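Long-range contact in beta-galactosidase (Marinomonas sp. ef1, PDB 6Y2K), which hydrolyses beta-galactosides, releasing terminal non-reducing beta-D-galactose, as a cold-active, hexameric GH42 enzyme: residues 275-280 with 435-440. Sequence-based numbering, arbitrary orientation. Where two conformers were deposited one is given.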
loop_
_atom_site.group_PDB
_atom_site.type_symbol
_atom_site.label_atom_id
_atom_site.label_comp_id
_atom_site.label_asym_id
_atom_site.label_seq_id
_atom_site.Cartn_x
_atom_site.Cartn_y
_atom_site.Cartn_z
ATOM N N GLU A 275 0.820 26.526 6.262
ATOM C CA GLU A 275 2.247 26.423 6.620
ATOM C C GLU A 275 2.889 25.058 6.321
ATOM O O GLU A 275 2.372 24.030 6.755
ATOM C CB GLU A 275 2.469 26.760 8.104
ATOM C CG GLU A 275 2.140 28.194 8.492
ATOM C CD GLU A 275 2.960 29.247 7.766
ATOM O OE1 GLU A 275 2.448 30.378 7.599
ATOM O OE2 GLU A 275 4.111 28.955 7.377
ATOM N N PRO A 276 4.030 25.043 5.602
ATOM C CA PRO A 276 4.734 23.768 5.390
ATOM C C PRO A 276 5.283 23.092 6.642
ATOM O O PRO A 276 5.618 21.914 6.585
ATOM C CB PRO A 276 5.887 24.150 4.453
ATOM C CG PRO A 276 5.393 25.342 3.726
ATOM C CD PRO A 276 4.581 26.107 4.740
ATOM N N LEU A 277 5.400 23.819 7.752
ATOM C CA LEU A 277 5.718 23.221 9.066
ATOM C C LEU A 277 4.917 21.942 9.371
ATOM O O LEU A 277 5.453 20.968 9.907
ATOM C CB LEU A 277 5.427 24.255 10.161
ATOM C CG LEU A 277 5.480 23.828 11.628
ATOM C CD1 LEU A 277 6.889 23.438 12.014
ATOM C CD2 LEU A 277 4.986 24.962 12.507
ATOM N N TYR A 278 3.626 21.968 9.062
ATOM C CA TYR A 278 2.725 20.913 9.496
ATOM C C TYR A 278 2.678 19.736 8.528
ATOM O O TYR A 278 2.748 19.917 7.310
ATOM C CB TYR A 278 1.329 21.489 9.724
ATOM C CG TYR A 278 1.309 22.543 10.812
ATOM C CD1 TYR A 278 1.662 22.219 12.125
ATOM C CD2 TYR A 278 0.954 23.866 10.536
ATOM C CE1 TYR A 278 1.655 23.177 13.127
ATOM C CE2 TYR A 278 0.943 24.829 11.532
ATOM C CZ TYR A 278 1.284 24.478 12.834
ATOM O OH TYR A 278 1.266 25.423 13.850
ATOM N N THR A 279 2.569 18.531 9.091
ATOM C CA THR A 279 2.457 17.309 8.308
ATOM C C THR A 279 1.063 17.158 7.725
ATOM O O THR A 279 0.107 17.823 8.149
ATOM C CB THR A 279 2.734 16.058 9.153
ATOM O OG1 THR A 279 1.759 15.955 10.203
ATOM C CG2 THR A 279 4.149 16.088 9.733
ATOM N N GLU A 280 0.948 16.247 6.765
ATOM C CA GLU A 280 -0.364 15.933 6.184
ATOM C C GLU A 280 -1.334 15.418 7.253
ATOM O O GLU A 280 -2.492 15.853 7.291
ATOM C CB GLU A 280 -0.255 14.962 4.996
ATOM C CG GLU A 280 -0.204 15.683 3.652
ATOM C CD GLU A 280 0.649 16.939 3.701
ATOM O OE1 GLU A 280 0.225 18.011 3.222
ATOM O OE2 GLU A 280 1.760 16.852 4.254
ATOM N N TYR A 435 15.287 26.395 11.243
ATOM C CA TYR A 435 15.412 26.825 12.640
ATOM C C TYR A 435 14.054 26.893 13.328
ATOM O O TYR A 435 13.869 26.322 14.398
ATOM C CB TYR A 435 16.081 28.187 12.719
ATOM C CG TYR A 435 16.184 28.798 14.113
ATOM C CD1 TYR A 435 17.034 28.257 15.068
ATOM C CD2 TYR A 435 15.440 29.926 14.467
ATOM C CE1 TYR A 435 17.157 28.822 16.335
ATOM C CE2 TYR A 435 15.558 30.499 15.729
ATOM C CZ TYR A 435 16.423 29.947 16.654
ATOM O OH TYR A 435 16.560 30.500 17.907
ATOM N N PHE A 436 13.112 27.582 12.700
ATOM C CA PHE A 436 11.778 27.732 13.274
ATOM C C PHE A 436 11.093 26.380 13.512
ATOM O O PHE A 436 10.476 26.172 14.563
ATOM C CB PHE A 436 10.889 28.627 12.399
ATOM C CG PHE A 436 9.612 29.028 13.072
ATOM C CD1 PHE A 436 8.521 28.169 13.092
ATOM C CD2 PHE A 436 9.514 30.247 13.720
ATOM C CE1 PHE A 436 7.352 28.533 13.732
ATOM C CE2 PHE A 436 8.348 30.617 14.365
ATOM C CZ PHE A 436 7.265 29.760 14.366
ATOM N N PHE A 437 11.200 25.470 12.540
ATOM C CA PHE A 437 10.577 24.147 12.658
ATOM C C PHE A 437 11.178 23.401 13.856
ATOM O O PHE A 437 10.455 22.800 14.644
ATOM C CB PHE A 437 10.788 23.286 11.403
ATOM C CG PHE A 437 10.069 23.758 10.160
ATOM C CD1 PHE A 437 9.487 25.026 10.040
ATOM C CD2 PHE A 437 10.057 22.923 9.041
ATOM C CE1 PHE A 437 8.880 25.420 8.854
ATOM C CE2 PHE A 437 9.449 23.317 7.858
ATOM C CZ PHE A 437 8.861 24.568 7.767
ATOM N N TRP A 438 12.501 23.434 13.968
ATOM C CA TRP A 438 13.213 22.753 15.054
ATOM C C TRP A 438 12.803 23.319 16.420
ATOM O O TRP A 438 12.504 22.547 17.332
ATOM C CB TRP A 438 14.730 22.842 14.839
ATOM C CG TRP A 438 15.564 22.266 15.960
ATOM C CD1 TRP A 438 16.465 22.938 16.715
ATOM C CD2 TRP A 438 15.565 20.911 16.440
ATOM N NE1 TRP A 438 17.035 22.101 17.643
ATOM C CE2 TRP A 438 16.503 20.848 17.500
ATOM C CE3 TRP A 438 14.865 19.749 16.087
ATOM C CZ2 TRP A 438 16.773 19.658 18.208
ATOM C CZ3 TRP A 438 15.123 18.564 16.792
ATOM C CH2 TRP A 438 16.063 18.536 17.852
ATOM N N CYS A 439 12.752 24.653 16.537
ATOM C CA CYS A 439 12.291 25.307 17.774
ATOM C C CYS A 439 10.860 24.876 18.120
ATOM O O CYS A 439 10.566 24.504 19.267
ATOM C CB CYS A 439 12.367 26.837 17.668
ATOM S SG CYS A 439 14.027 27.560 17.621
ATOM N N TYR A 440 9.996 24.873 17.107
ATOM C CA TYR A 440 8.594 24.490 17.268
ATOM C C TYR A 440 8.447 23.034 17.710
ATOM O O TYR A 440 7.633 22.743 18.569
ATOM C CB TYR A 440 7.824 24.705 15.959
ATOM C CG TYR A 440 6.326 24.611 16.090
ATOM C CD1 TYR A 440 5.663 23.392 15.936
ATOM C CD2 TYR A 440 5.558 25.743 16.352
ATOM C CE1 TYR A 440 4.283 23.309 16.047
ATOM C CE2 TYR A 440 4.176 25.667 16.452
ATOM C CZ TYR A 440 3.546 24.448 16.308
ATOM O OH TYR A 440 2.178 24.375 16.396
#
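The loop 275-280, which follows the sixth strand of the TIM barrel and the short helix 268-274, meets helix 435-448 of the trimerisation domain in an aromatic-lined, intrachain domain interface. Leu277 carries most of it. Its CA lies over one face of the Phe437 ring, a CH-pi contact 3.9 Å from the centroid, and its backbone N comes within 3.5 Å of Phe437 CZ. Leu277 CB lies 3.9 Å from Phe437 CE1. CG stands anti to the backbone N (chi1 171°), and from it the two methyls diverge: CD1 reaches Phe437 CD1 at 3.6 Å, whereas CD2 sits over the centre of the Tyr440 ring, 3.7 Å from its centroid and only 7° off the normal. CD2 also covers the rim of one face of Tyr278, so one methyl touches the faces of both tyrosines. Those rings form an offset edge-to-face pair, planes at 81°, with the edge of Tyr278 toward the face of Tyr440. His291 meets both rings, and Arg441, further along helix 435-448, gives a hydrogen bond from NH2 to Leu277 O. At the tips of the tyrosines, Tyr278 OH donates a hydrogen bond to Tyr440 OH at 2.9 Å, the acceptor oxygen lying in the plane of the Tyr278 ring.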